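Local coordinates for mannosylglycerate hydrolase MGH1-like glycoside hydrolase domain-containing protein (Thermus thermophilus HB8, PDB 4WVA) that hydrolyses mannosylglycerate, a solute made by thermophiles under osmotic stress, to mannose and glycerate, and can probably also cleave glucosylglycerate, at residues Leu4-Asn15 and Phe408-Thr419. Numbering follows the deposited sequence.
Sequences LRTKAVEVLQRN and FSWSAALALFWT
A8 and A412 meet where helix 4-15 and helix 409-418 come closest; A8 CB lies 3.9 Å from A412 CB, and such small side chains let the axes approach to 8.5 Å while crossing at -138°. Two leucines then interlock on one flank, knobs-into-holes fashion. L416 enters the hole formed by R5, A8, V9 and L12, its CG 3.6 Å from A8 CB, with CD2 lying against V9 CG2. L12 drops among S409, A412, A413 and L416, and the two leucines reach toward each other tip to tip, L12 CD1 to L416 CD1 at 3.8 Å. V11 packs on the other flank, its CB 3.8 Å from A412 CB; farther along, L4 CD2 touches A415 CB.

These are the first and last helices of the chain, nearly 400 residues apart in sequence, and their roughly antiparallel pairing brings the two termini together in the (alpha/alpha)6-barrel of this GH63 enzyme. The loop with F391 packs on L4 and A8. The side chain of F408, just ahead of the last helix, comes within about 4 Å, nearest atoms, of E393, probably the catalytic proton acceptor, and of a bound Tris.

Both hydrogen bonds assigned between the helices lie at the C-terminal end of helix 409-418. The R5 side chain bends at chi3 (62°), bringing NH1 2.9 Å from L416 O, on an in-plane lone pair, although the N-H...O angle is only 132°. NH1 also donates to T419 OG1 at 2.9 Å, straighter and in the guanidinium plane, while L416 CD2 covers one face of that group and Q45 takes NH2. T419 OG1 in turn donates a hydrogen bond to A415 O.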
ATOM      1  N   LEU A   4      35.593  -1.552 -20.620  1.00 16.47           N
ATOM      2  CA  LEU A   4      34.977  -1.959 -19.370  1.00 15.43           C
ATOM      3  C   LEU A   4      34.433  -3.389 -19.367  1.00 14.33           C
ATOM      4  O   LEU A   4      34.699  -4.169 -18.440  1.00 13.65           O
ATOM      5  CB  LEU A   4      33.852  -0.983 -19.039  1.00 16.38           C
ATOM      6  CG  LEU A   4      33.137  -1.201 -17.702  1.00 17.47           C
ATOM      7  CD1 LEU A   4      34.007  -0.730 -16.561  1.00 18.15           C
ATOM      8  CD2 LEU A   4      31.800  -0.479 -17.726  1.00 18.51           C
ATOM      9  N   ARG A   5      33.636  -3.740 -20.367  1.00 13.63           N
ATOM     10  CA  ARG A   5      32.938  -5.044 -20.335  1.00 13.30           C
ATOM     11  C   ARG A   5      33.930  -6.183 -20.522  1.00 14.15           C
ATOM     12  O   ARG A   5      33.822  -7.235 -19.886  1.00 13.25           O
ATOM     13  CB  ARG A   5      31.836  -5.102 -21.389  1.00 13.55           C
ATOM     14  CG  ARG A   5      30.637  -4.207 -21.093  1.00 13.32           C
ATOM     15  CD  ARG A   5      29.593  -4.247 -22.201  1.00 13.40           C
ATOM     16  NE  ARG A   5      29.027  -5.577 -22.402  1.00 14.12           N
ATOM     17  CZ  ARG A   5      28.017  -6.082 -21.703  1.00 13.74           C
ATOM     18  NH1 ARG A   5      27.429  -5.382 -20.753  1.00 13.74           N
ATOM     19  NH2 ARG A   5      27.593  -7.311 -21.973  1.00 14.01           N
ATOM     20  N   THR A   6      34.907  -5.967 -21.392  1.00 14.65           N
ATOM     21  CA  THR A   6      35.936  -6.973 -21.639  1.00 15.45           C
ATOM     22  C   THR A   6      36.749  -7.240 -20.379  1.00 15.03           C
ATOM     23  O   THR A   6      36.981  -8.387 -19.991  1.00 14.97           O
ATOM     24  CB  THR A   6      36.860  -6.505 -22.785  1.00 17.08           C
ATOM     25  OG1 THR A   6      36.075  -6.404 -23.974  1.00 18.80           O
ATOM     26  CG2 THR A   6      37.991  -7.511 -23.016  1.00 18.01           C
ATOM     27  N   LYS A   7      37.156  -6.168 -19.717  1.00 14.83           N
ATOM     28  CA  LYS A   7      37.895  -6.290 -18.468  1.00 15.13           C
ATOM     29  C   LYS A   7      37.047  -6.925 -17.363  1.00 13.44           C
ATOM     30  O   LYS A   7      37.580  -7.686 -16.549  1.00 13.10           O
ATOM     31  CB  LYS A   7      38.432  -4.933 -18.044  1.00 17.30           C
ATOM     32  CG  LYS A   7      39.427  -4.346 -19.056  1.00 20.70           C
ATOM     33  CD  LYS A   7      40.736  -5.121 -19.157  1.00 24.09           C
ATOM     34  CE  LYS A   7      41.504  -5.167 -17.843  1.00 26.70           C
ATOM     35  NZ  LYS A   7      42.833  -5.843 -17.984  1.00 30.40           N
ATOM     36  N   ALA A   8      35.748  -6.618 -17.332  1.00 12.29           N
ATOM     37  CA  ALA A   8      34.848  -7.223 -16.322  1.00 12.09           C
ATOM     38  C   ALA A   8      34.736  -8.736 -16.490  1.00 12.00           C
ATOM     39  O   ALA A   8      34.718  -9.489 -15.504  1.00 12.12           O
ATOM     40  CB  ALA A   8      33.464  -6.593 -16.383  1.00 12.33           C
ATOM     41  N   VAL A   9      34.623  -9.192 -17.735  1.00 12.21           N
ATOM     42  CA  VAL A   9      34.559 -10.611 -18.015  1.00 12.50           C
ATOM     43  C   VAL A   9      35.853 -11.293 -17.556  1.00 12.83           C
ATOM     44  O   VAL A   9      35.800 -12.376 -16.980  1.00 13.30           O
ATOM     45  CB  VAL A   9      34.286 -10.914 -19.513  1.00 12.70           C
ATOM     46  CG1 VAL A   9      34.468 -12.386 -19.822  1.00 13.49           C
ATOM     47  CG2 VAL A   9      32.886 -10.470 -19.909  1.00 12.91           C
ATOM     48  N   GLU A  10      36.999 -10.657 -17.788  1.00 13.68           N
ATOM     49  CA  GLU A  10      38.279 -11.190 -17.330  1.00 14.81           C
ATOM     50  C   GLU A  10      38.289 -11.401 -15.809  1.00 13.99           C
ATOM     51  O   GLU A  10      38.745 -12.450 -15.322  1.00 13.63           O
ATOM     52  CB  GLU A  10      39.423 -10.264 -17.761  1.00 17.65           C
ATOM     53  CG  GLU A  10      40.789 -10.713 -17.291  1.00 21.26           C
ATOM     54  CD  GLU A  10      41.859  -9.658 -17.500  1.00 25.27           C
ATOM     55  OE1 GLU A  10      41.687  -8.771 -18.386  1.00 27.49           O
ATOM     56  OE2 GLU A  10      42.877  -9.736 -16.760  1.00 30.34           O
ATOM     57  N   VAL A  11      37.764 -10.432 -15.063  1.00 13.36           N
ATOM     58  CA  VAL A  11      37.705 -10.548 -13.598  1.00 12.96           C
ATOM     59  C   VAL A  11      36.848 -11.734 -13.184  1.00 12.59           C
ATOM     60  O   VAL A  11      37.250 -12.528 -12.321  1.00 12.09           O
ATOM     61  CB  VAL A  11      37.185  -9.251 -12.930  1.00 13.42           C
ATOM     62  CG1 VAL A  11      36.916  -9.473 -11.439  1.00 13.66           C
ATOM     63  CG2 VAL A  11      38.168  -8.112 -13.159  1.00 14.13           C
ATOM     64  N   LEU A  12      35.664 -11.868 -13.782  1.00 12.19           N
ATOM     65  CA  LEU A  12      34.775 -12.978 -13.414  1.00 12.30           C
ATOM     66  C   LEU A  12      35.406 -14.320 -13.746  1.00 12.18           C
ATOM     67  O   LEU A  12      35.358 -15.245 -12.940  1.00 11.70           O
ATOM     68  CB  LEU A  12      33.414 -12.849 -14.075  1.00 12.17           C
ATOM     69  CG  LEU A  12      32.544 -11.678 -13.610  1.00 12.42           C
ATOM     70  CD1 LEU A  12      31.163 -11.761 -14.234  1.00 12.62           C
ATOM     71  CD2 LEU A  12      32.453 -11.620 -12.084  1.00 12.81           C
ATOM     72  N   GLN A  13      35.991 -14.426 -14.936  1.00 12.83           N
ATOM     73  CA  GLN A  13      36.644 -15.684 -15.317  1.00 13.26           C
ATOM     74  C   GLN A  13      37.863 -16.015 -14.448  1.00 13.32           C
ATOM     75  O   GLN A  13      38.067 -17.181 -14.107  1.00 13.17           O
ATOM     76  CB  GLN A  13      36.988 -15.695 -16.800  1.00 13.54           C
ATOM     77  CG  GLN A  13      35.765 -15.669 -17.718  1.00 14.33           C
ATOM     78  CD  GLN A  13      35.047 -16.996 -17.875  1.00 15.68           C
ATOM     79  OE1 GLN A  13      34.977 -17.813 -16.955  1.00 17.09           O
ATOM     80  NE2 GLN A  13      34.466 -17.199 -19.051  1.00 17.66           N
ATOM     81  N   ARG A  14      38.641 -15.002 -14.072  1.00 14.02           N
ATOM     82  CA  ARG A  14      39.770 -15.193 -13.145  1.00 15.26           C
ATOM     83  C   ARG A  14      39.309 -15.655 -11.773  1.00 14.19           C
ATOM     84  O   ARG A  14      39.958 -16.519 -11.147  1.00 14.04           O
ATOM     85  CB  ARG A  14      40.619 -13.915 -12.986  1.00 18.10           C
ATOM     86  CG  ARG A  14      41.518 -13.615 -14.181  1.00 22.75           C
ATOM     87  CD  ARG A  14      42.530 -12.500 -13.875  1.00 27.62           C
ATOM     88  NE  ARG A  14      41.914 -11.308 -13.265  1.00 32.23           N
ATOM     89  CZ  ARG A  14      42.230 -10.765 -12.080  1.00 35.75           C
ATOM     90  NH1 ARG A  14      43.181 -11.284 -11.298  1.00 39.49           N
ATOM     91  NH2 ARG A  14      41.578  -9.679 -11.658  1.00 33.81           N
ATOM     92  N   ASN A  15      38.179 -15.106 -11.304  1.00 12.85           N
ATOM     93  CA  ASN A  15      37.675 -15.453  -9.973  1.00 12.62           C
ATOM     94  C   ASN A  15      36.776 -16.692  -9.970  1.00 12.31           C
ATOM     95  O   ASN A  15      36.354 -17.161  -8.912  1.00 12.56           O
ATOM     96  CB  ASN A  15      36.916 -14.264  -9.360  1.00 12.42           C
ATOM     97  CG  ASN A  15      37.804 -13.069  -9.060  1.00 12.24           C
ATOM     98  OD1 ASN A  15      37.292 -11.960  -8.799  1.00 13.62           O
ATOM     99  ND2 ASN A  15      39.099 -13.262  -9.065  1.00 11.45           N
ATOM    100  N   PHE A 408      37.398  -7.180  -7.757  1.00 12.11           N
ATOM    101  CA  PHE A 408      36.264  -7.555  -6.931  1.00 10.95           C
ATOM    102  C   PHE A 408      35.054  -7.927  -7.788  1.00 10.63           C
ATOM    103  O   PHE A 408      34.590  -7.135  -8.617  1.00 10.44           O
ATOM    104  CB  PHE A 408      35.923  -6.428  -5.957  1.00 11.01           C
ATOM    105  CG  PHE A 408      34.920  -6.828  -4.929  1.00 10.88           C
ATOM    106  CD1 PHE A 408      35.241  -7.727  -3.899  1.00 11.28           C
ATOM    107  CD2 PHE A 408      33.629  -6.378  -5.019  1.00 10.68           C
ATOM    108  CE1 PHE A 408      34.301  -8.094  -2.956  1.00 11.52           C
ATOM    109  CE2 PHE A 408      32.690  -6.746  -4.080  1.00 11.24           C
ATOM    110  CZ  PHE A 408      33.014  -7.596  -3.042  1.00 11.25           C
ATOM    111  N   SER A 409      34.546  -9.130  -7.556  1.00 10.07           N
ATOM    112  CA  SER A 409      33.602  -9.778  -8.466  1.00  9.78           C
ATOM    113  C   SER A 409      32.286  -9.028  -8.660  1.00  9.37           C
ATOM    114  O   SER A 409      31.883  -8.826  -9.793  1.00  9.21           O
ATOM    115  CB  SER A 409      33.345 -11.220  -8.043  1.00  9.90           C
ATOM    116  OG  SER A 409      34.549 -11.963  -8.163  1.00  9.96           O
ATOM    117  N   TRP A 410      31.597  -8.603  -7.602  1.00  9.41           N
ATOM    118  CA  TRP A 410      30.281  -8.017  -7.881  1.00  9.07           C
ATOM    119  C   TRP A 410      30.368  -6.659  -8.585  1.00  9.19           C
ATOM    120  O   TRP A 410      29.415  -6.229  -9.252  1.00  9.41           O
ATOM    121  CB  TRP A 410      29.329  -7.980  -6.687  1.00  9.07           C
ATOM    122  CG  TRP A 410      29.473  -6.948  -5.626  1.00  8.48           C
ATOM    123  CD1 TRP A 410      29.819  -5.621  -5.736  1.00  8.41           C
ATOM    124  CD2 TRP A 410      29.148  -7.159  -4.247  1.00  8.38           C
ATOM    125  NE1 TRP A 410      29.755  -5.025  -4.510  1.00  8.47           N
ATOM    126  CE2 TRP A 410      29.342  -5.952  -3.577  1.00  8.60           C
ATOM    127  CE3 TRP A 410      28.733  -8.278  -3.524  1.00  8.67           C
ATOM    128  CZ2 TRP A 410      29.148  -5.824  -2.206  1.00  8.40           C
ATOM    129  CZ3 TRP A 410      28.526  -8.158  -2.177  1.00  8.71           C
ATOM    130  CH2 TRP A 410      28.746  -6.941  -1.518  1.00  8.64           C
ATOM    131  N   SER A 411      31.516  -6.012  -8.470  1.00  9.24           N
ATOM    132  CA  SER A 411      31.747  -4.759  -9.199  1.00  9.61           C
ATOM    133  C   SER A 411      31.811  -5.059 -10.694  1.00  9.68           C
ATOM    134  O   SER A 411      31.104  -4.440 -11.481  1.00 10.32           O
ATOM    135  CB  SER A 411      33.020  -4.068  -8.697  1.00  9.80           C
ATOM    136  OG  SER A 411      32.867  -3.677  -7.337  1.00  9.80           O
ATOM    137  N   ALA A 412      32.625  -6.042 -11.066  1.00  9.75           N
ATOM    138  CA  ALA A 412      32.684  -6.514 -12.446  1.00  9.97           C
ATOM    139  C   ALA A 412      31.332  -7.010 -12.930  1.00  9.90           C
ATOM    140  O   ALA A 412      30.860  -6.637 -14.014  1.00  9.52           O
ATOM    141  CB  ALA A 412      33.756  -7.577 -12.602  1.00 10.31           C
ATOM    142  N   ALA A 413      30.673  -7.832 -12.117  1.00  9.48           N
ATOM    143  CA  ALA A 413      29.401  -8.386 -12.501  1.00  9.65           C
ATOM    144  C   ALA A 413      28.363  -7.326 -12.803  1.00  9.47           C
ATOM    145  O   ALA A 413      27.619  -7.423 -13.775  1.00  9.33           O
ATOM    146  CB  ALA A 413      28.870  -9.311 -11.407  1.00  9.61           C
ATOM    147  N   LEU A 414      28.289  -6.334 -11.935  1.00  9.63           N
ATOM    148  CA  LEU A 414      27.261  -5.317 -12.083  1.00  9.68           C
ATOM    149  C   LEU A 414      27.636  -4.300 -13.162  1.00 10.01           C
ATOM    150  O   LEU A 414      26.754  -3.784 -13.819  1.00 10.49           O
ATOM    151  CB  LEU A 414      26.937  -4.667 -10.734  1.00  9.63           C
ATOM    152  CG  LEU A 414      26.207  -5.606  -9.763  1.00  9.82           C
ATOM    153  CD1 LEU A 414      26.068  -4.986  -8.378  1.00  9.82           C
ATOM    154  CD2 LEU A 414      24.831  -5.990 -10.287  1.00  9.85           C
ATOM    155  N   ALA A 415      28.925  -4.081 -13.413  1.00 10.51           N
ATOM    156  CA  ALA A 415      29.332  -3.330 -14.618  1.00 10.82           C
ATOM    157  C   ALA A 415      28.735  -3.975 -15.867  1.00 10.57           C
ATOM    158  O   ALA A 415      28.182  -3.289 -16.721  1.00 10.24           O
ATOM    159  CB  ALA A 415      30.850  -3.279 -14.738  1.00 11.13           C
ATOM    160  N   LEU A 416      28.846  -5.300 -15.964  1.00 10.46           N
ATOM    161  CA  LEU A 416      28.306  -6.064 -17.083  1.00 10.83           C
ATOM    162  C   LEU A 416      26.784  -6.012 -17.135  1.00 11.35           C
ATOM    163  O   LEU A 416      26.197  -5.781 -18.185  1.00 11.22           O
ATOM    164  CB  LEU A 416      28.782  -7.521 -16.991  1.00 11.20           C
ATOM    165  CG  LEU A 416      30.218  -7.756 -17.410  1.00 11.69           C
ATOM    166  CD1 LEU A 416      30.725  -9.075 -16.851  1.00 11.91           C
ATOM    167  CD2 LEU A 416      30.295  -7.754 -18.934  1.00 12.00           C
ATOM    168  N   PHE A 417      26.132  -6.239 -15.999  1.00 10.82           N
ATOM    169  CA  PHE A 417      24.689  -6.231 -15.967  1.00 11.34           C
ATOM    170  C   PHE A 417      24.106  -4.847 -16.294  1.00 11.25           C
ATOM    171  O   PHE A 417      23.143  -4.737 -17.080  1.00 11.19           O
ATOM    172  CB  PHE A 417      24.156  -6.756 -14.621  1.00 11.12           C
ATOM    173  CG  PHE A 417      22.692  -7.050 -14.650  1.00 11.13           C
ATOM    174  CD1 PHE A 417      22.214  -8.109 -15.403  1.00 11.14           C
ATOM    175  CD2 PHE A 417      21.795  -6.254 -13.956  1.00 11.32           C
ATOM    176  CE1 PHE A 417      20.869  -8.383 -15.444  1.00 11.18           C
ATOM    177  CE2 PHE A 417      20.436  -6.518 -14.009  1.00 11.76           C
ATOM    178  CZ  PHE A 417      19.984  -7.584 -14.751  1.00 11.24           C
ATOM    179  N   TRP A 418      24.701  -3.807 -15.731  1.00 11.27           N
ATOM    180  CA  TRP A 418      24.156  -2.451 -15.865  1.00 11.99           C
ATOM    181  C   TRP A 418      24.281  -1.938 -17.288  1.00 12.58           C
ATOM    182  O   TRP A 418      23.475  -1.110 -17.719  1.00 13.13           O
ATOM    183  CB  TRP A 418      24.861  -1.495 -14.889  1.00 12.08           C
ATOM    184  CG  TRP A 418      23.979  -0.547 -14.165  1.00 12.49           C
ATOM    185  CD1 TRP A 418      22.764  -0.078 -14.551  1.00 12.91           C
ATOM    186  CD2 TRP A 418      24.273   0.072 -12.915  1.00 11.92           C
ATOM    187  NE1 TRP A 418      22.270   0.796 -13.603  1.00 13.12           N
ATOM    188  CE2 TRP A 418      23.181   0.902 -12.589  1.00 12.42           C
ATOM    189  CE3 TRP A 418      25.346  -0.004 -12.031  1.00 11.87           C
ATOM    190  CZ2 TRP A 418      23.145   1.677 -11.424  1.00 12.39           C
ATOM    191  CZ3 TRP A 418      25.295   0.754 -10.857  1.00 11.87           C
ATOM    192  CH2 TRP A 418      24.204   1.585 -10.577  1.00 12.20           C
ATOM    193  N   THR A 419      25.256  -2.451 -18.030  1.00 12.60           N
ATOM    194  CA  THR A 419      25.512  -1.988 -19.391  1.00 12.83           C
ATOM    195  C   THR A 419      25.025  -3.008 -20.431  1.00 13.34           C
ATOM    196  O   THR A 419      25.397  -2.922 -21.598  1.00 14.04           O
ATOM    197  CB  THR A 419      26.989  -1.641 -19.633  1.00 12.65           C
ATOM    198  OG1 THR A 419      27.810  -2.809 -19.425  1.00 11.97           O
ATOM    199  CG2 THR A 419      27.463  -0.488 -18.737  1.00 12.74           C
TER